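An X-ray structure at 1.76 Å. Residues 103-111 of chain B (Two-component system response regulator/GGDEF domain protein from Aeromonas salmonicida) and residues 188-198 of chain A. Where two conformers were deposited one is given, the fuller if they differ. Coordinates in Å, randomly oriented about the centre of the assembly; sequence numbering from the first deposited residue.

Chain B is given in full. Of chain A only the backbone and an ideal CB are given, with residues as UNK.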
# COMPACT_ATOMS: atom_id res chain seq x y z
N LYS B 103 17.70 -15.62 -3.77
CA LYS B 103 18.84 -15.30 -4.63
C LYS B 103 18.91 -16.16 -5.88
O LYS B 103 19.99 -16.39 -6.42
CB LYS B 103 20.19 -15.29 -3.87
CG LYS B 103 20.48 -16.58 -3.13
CD LYS B 103 21.92 -16.63 -2.67
CE LYS B 103 22.18 -17.94 -1.90
NZ LYS B 103 23.67 -18.15 -1.83
N ASP B 104 17.74 -16.58 -6.36
CA ASP B 104 17.68 -17.45 -7.54
C ASP B 104 17.71 -16.66 -8.85
O ASP B 104 17.90 -17.26 -9.89
CB ASP B 104 16.47 -18.39 -7.49
CG ASP B 104 15.14 -17.66 -7.46
OD1 ASP B 104 15.04 -16.59 -6.84
OD2 ASP B 104 14.18 -18.17 -8.07
N SER B 105 17.60 -15.34 -8.78
CA SER B 105 17.69 -14.49 -9.96
C SER B 105 18.18 -13.12 -9.57
O SER B 105 18.17 -12.73 -8.39
CB SER B 105 16.33 -14.33 -10.67
OG SER B 105 15.44 -13.62 -9.81
N ARG B 106 18.57 -12.35 -10.58
CA ARG B 106 19.02 -11.00 -10.34
C ARG B 106 17.87 -10.14 -9.79
O ARG B 106 18.04 -9.37 -8.82
CB ARG B 106 19.61 -10.39 -11.61
CG ARG B 106 19.97 -8.90 -11.46
CD ARG B 106 20.92 -8.59 -10.26
NE ARG B 106 21.09 -7.14 -10.12
CZ ARG B 106 20.28 -6.31 -9.45
NH1 ARG B 106 19.21 -6.77 -8.79
NH2 ARG B 106 20.55 -5.01 -9.44
N HIS B 107 16.67 -10.30 -10.36
CA HIS B 107 15.51 -9.53 -9.92
C HIS B 107 15.00 -9.90 -8.52
O HIS B 107 14.44 -9.07 -7.81
CB HIS B 107 14.36 -9.56 -10.98
CG HIS B 107 13.61 -10.86 -11.00
ND1 HIS B 107 13.87 -11.85 -11.93
CD2 HIS B 107 12.63 -11.35 -10.20
CE1 HIS B 107 13.05 -12.87 -11.72
NE2 HIS B 107 12.30 -12.60 -10.66
N SER B 108 15.21 -11.14 -8.08
CA SER B 108 14.83 -11.48 -6.72
C SER B 108 15.82 -10.84 -5.72
O SER B 108 15.43 -10.39 -4.65
CB SER B 108 14.61 -12.97 -6.53
OG SER B 108 15.82 -13.68 -6.53
N LEU B 109 17.09 -10.78 -6.09
CA LEU B 109 18.11 -10.10 -5.25
C LEU B 109 17.78 -8.66 -5.01
O LEU B 109 18.12 -8.12 -3.97
CB LEU B 109 19.50 -10.17 -5.91
CG LEU B 109 20.29 -11.42 -5.74
CD1 LEU B 109 21.61 -11.18 -6.55
CD2 LEU B 109 20.56 -11.78 -4.23
N GLN B 110 17.11 -8.03 -5.97
CA GLN B 110 16.74 -6.65 -5.84
C GLN B 110 15.93 -6.40 -4.56
O GLN B 110 16.00 -5.33 -3.99
CB GLN B 110 15.97 -6.19 -7.08
CG GLN B 110 15.73 -4.71 -7.16
CD GLN B 110 17.02 -3.90 -7.24
OE1 GLN B 110 18.07 -4.39 -7.67
NE2 GLN B 110 16.93 -2.67 -6.82
N TYR B 111 15.16 -7.39 -4.11
CA TYR B 111 14.44 -7.26 -2.83
C TYR B 111 15.37 -6.83 -1.67
O TYR B 111 15.00 -6.01 -0.81
CB TYR B 111 13.70 -8.57 -2.48
CG TYR B 111 12.91 -8.53 -1.20
CD1 TYR B 111 11.58 -8.06 -1.17
CD2 TYR B 111 13.48 -8.96 -0.01
CE1 TYR B 111 10.85 -8.03 0.05
CE2 TYR B 111 12.77 -8.93 1.18
CZ TYR B 111 11.47 -8.46 1.21
OH TYR B 111 10.82 -8.46 2.41
N UNK A 188 4.92 -13.05 -12.60
CA UNK A 188 5.70 -11.99 -12.01
C UNK A 188 7.19 -12.22 -12.30
O UNK A 188 7.90 -11.27 -12.66
CB UNK A 188 5.44 -11.91 -10.50
N UNK A 189 7.65 -13.45 -12.13
CA UNK A 189 9.04 -13.77 -12.48
C UNK A 189 9.35 -13.41 -13.93
O UNK A 189 10.34 -12.72 -14.20
CB UNK A 189 9.32 -15.26 -12.24
N UNK A 190 8.49 -13.81 -14.86
CA UNK A 190 8.74 -13.49 -16.27
C UNK A 190 8.81 -12.01 -16.52
O UNK A 190 9.72 -11.51 -17.22
CB UNK A 190 7.65 -14.10 -17.16
N UNK A 191 7.89 -11.27 -15.91
CA UNK A 191 7.85 -9.84 -16.13
C UNK A 191 9.07 -9.17 -15.52
O UNK A 191 9.61 -8.27 -16.11
CB UNK A 191 6.57 -9.24 -15.55
N UNK A 192 9.48 -9.62 -14.35
CA UNK A 192 10.64 -9.00 -13.69
C UNK A 192 11.98 -9.34 -14.32
O UNK A 192 12.99 -8.61 -14.09
CB UNK A 192 10.67 -9.42 -12.22
N UNK A 193 12.02 -10.40 -15.15
CA UNK A 193 13.20 -10.69 -15.94
C UNK A 193 13.48 -9.61 -17.01
O UNK A 193 14.62 -9.46 -17.43
CB UNK A 193 13.04 -12.06 -16.61
N UNK A 194 12.44 -8.85 -17.37
CA UNK A 194 12.50 -7.84 -18.41
C UNK A 194 12.34 -6.43 -17.88
O UNK A 194 12.96 -5.51 -18.42
CB UNK A 194 11.42 -8.12 -19.46
N UNK A 195 11.50 -6.26 -16.84
CA UNK A 195 11.04 -4.92 -16.44
C UNK A 195 11.21 -4.64 -14.95
O UNK A 195 10.85 -5.48 -14.11
CB UNK A 195 9.57 -4.75 -16.82
N UNK A 196 11.77 -3.47 -14.62
CA UNK A 196 11.93 -3.07 -13.22
C UNK A 196 10.58 -2.59 -12.62
O UNK A 196 9.64 -2.30 -13.38
CB UNK A 196 12.98 -1.97 -13.11
N UNK A 197 10.53 -2.48 -11.29
CA UNK A 197 9.36 -1.94 -10.54
C UNK A 197 8.96 -0.53 -10.94
O UNK A 197 7.85 -0.09 -10.63
CB UNK A 197 9.66 -1.95 -9.04
N UNK A 198 9.88 0.20 -11.58
CA UNK A 198 9.58 1.53 -12.09
C UNK A 198 9.09 1.48 -13.53
O UNK A 198 8.46 2.43 -13.98
CB UNK A 198 10.82 2.43 -11.99

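Chain B offers three features to its partner: the imidazole of H107(B), held toward the other chain, the carboxylate of D104(B), two residues before the first helical residue, R106(B), and the side chain of Q110(B). The helix of chain A crosses that helix almost at a right angle, 92°, with axes 9.5 Å apart at closest approach, so few of its positions can meet chain B.

Position 188 has helical backbone angles and a sideways CA-to-CB bond, with nothing of chain B within 5.5 Å of the ideal CB. Many helix-compatible residues would serve; it is V188(A), with chi1 t.

At 189 the bond is again sideways, but the ideal CB lies 4.3 Å from H107(B) NE2, and the carboxylate of D104(B) is farther along the same side. Lysine or arginine could span that gap, while a short polar residue would stop before it. The deposited residue is R189(A), in one of two conformers. Its chain runs m, t, p, and the guanidinium meets the acid edge-on: NH1 donates to D104(B) OD2 at 2.6 Å in a salt bridge, and NH2 donates to the same OD2 at 2.8 Å. One carboxylate oxygen thus takes both bonds, leaving OD1 of D104(B) near S108(B) in its own chain. The carbonyl of 189 also approaches the imidazole, with R189(A) O 3.7 Å from H107(B) CE1.

Positions 190 and 191 point away, so chain B sets no preference. They are M190(A), present as selenomethionine, and L191(A).

Position 192 is the closest backbone approach, its CA 6.2 Å from that of H107(B). The ideal CB points toward chain B and sits 3.4 Å from H107(B) CD2, which is tight. Alanine would fit, as would a longer chain able to turn aside after CB; bulk driven straight on would run into the ring. R192(A) turns aside. Its CB covers one face of the imidazole in a CH-pi contact, 3.7 Å from the ring centroid, while chi1 and chi2, both m, lead the end away. There NH1 of R192(A) donates to the backbone O of position 195 at 2.9 Å, tying the helix to the segment that follows.

At 193 the bond is sideways and the ideal CB is 4.8 Å from H107(B) ND1. A flexible chain of moderate length could brush the ring, so glutamate, glutamine or methionine would suit. E193(A) does so through its aliphatic part, CG lying 3.8 Å from H107(B) CE1.

Positions 194 and 195 are out of reach of chain B, which leaves them free; they hold R194(A) and Y195(A). Position 196, in a loop, points sideways, with nothing of chain B within 5.5 Å of its ideal CB, so chain B sets no preference. S196(A) OG accepts from the backbone N of position 198 at 3.3 Å.

Position 197 points toward chain B, where the side chain of Q110(B) lies ahead, yet no atom there is within 5.5 Å of its ideal CB, so only a long side chain arrives. Lysine, arginine or glutamine are candidates. K197(A), one of two conformers, brings NZ to 4.0 Å from Q110(B) CG.

Position 198 is sideways and undemanding; Q198(A) comes nearer at its end without making contact.

Chain A (188-198) VRMLRERYSKQ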
# COMPACT_ATOMS: atom_id res chain seq x y z
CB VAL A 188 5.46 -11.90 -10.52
CG1 VAL A 188 6.45 -10.89 -9.86
CG2 VAL A 188 3.96 -11.53 -10.29
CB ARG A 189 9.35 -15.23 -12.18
CG ARG A 189 9.06 -15.60 -10.76
CD ARG A 189 9.57 -16.99 -10.42
NE ARG A 189 10.94 -17.18 -10.89
CZ ARG A 189 11.98 -17.44 -10.10
NH1 ARG A 189 11.81 -17.53 -8.78
NH2 ARG A 189 13.19 -17.61 -10.63
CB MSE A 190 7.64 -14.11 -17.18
CG MSE A 190 7.80 -15.62 -17.28
SE MSE A 190 6.46 -16.36 -18.50
CE MSE A 190 7.25 -15.75 -20.14
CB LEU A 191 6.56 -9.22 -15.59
CG LEU A 191 5.29 -9.68 -16.32
CD1 LEU A 191 4.07 -9.12 -15.57
CD2 LEU A 191 5.37 -9.27 -17.77
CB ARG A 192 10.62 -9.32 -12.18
CG ARG A 192 9.59 -8.48 -11.41
CD ARG A 192 10.05 -7.03 -11.27
NE ARG A 192 8.98 -6.25 -10.65
CZ ARG A 192 8.19 -5.41 -11.31
NH1 ARG A 192 8.37 -5.17 -12.62
NH2 ARG A 192 7.20 -4.82 -10.63
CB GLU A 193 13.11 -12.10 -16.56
CG GLU A 193 13.35 -13.20 -15.50
CD GLU A 193 13.49 -14.58 -16.13
OE1 GLU A 193 12.75 -14.85 -17.07
OE2 GLU A 193 14.34 -15.37 -15.67
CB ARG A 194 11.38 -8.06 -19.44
CG ARG A 194 11.55 -9.32 -20.23
CD ARG A 194 10.51 -9.40 -21.37
NE ARG A 194 10.83 -8.51 -22.50
CZ ARG A 194 9.97 -8.22 -23.49
NH1 ARG A 194 8.73 -8.71 -23.49
NH2 ARG A 194 10.36 -7.42 -24.48
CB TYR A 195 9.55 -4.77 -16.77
CG TYR A 195 9.26 -5.00 -18.21
CD1 TYR A 195 9.94 -4.23 -19.19
CD2 TYR A 195 8.39 -6.00 -18.62
CE1 TYR A 195 9.72 -4.45 -20.56
CE2 TYR A 195 8.14 -6.21 -20.01
CZ TYR A 195 8.83 -5.43 -20.95
OH TYR A 195 8.63 -5.61 -22.31
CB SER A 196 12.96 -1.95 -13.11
OG SER A 196 12.35 -0.73 -13.49
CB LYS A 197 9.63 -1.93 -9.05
CG LYS A 197 9.54 -3.24 -8.35
CD LYS A 197 9.55 -2.99 -6.84
CE LYS A 197 10.51 -3.91 -6.15
NZ LYS A 197 11.89 -3.76 -6.68
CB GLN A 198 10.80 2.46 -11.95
CG GLN A 198 11.30 2.70 -10.50
CD GLN A 198 12.13 1.56 -9.92
OE1 GLN A 198 12.81 0.82 -10.64
NE2 GLN A 198 12.08 1.41 -8.59
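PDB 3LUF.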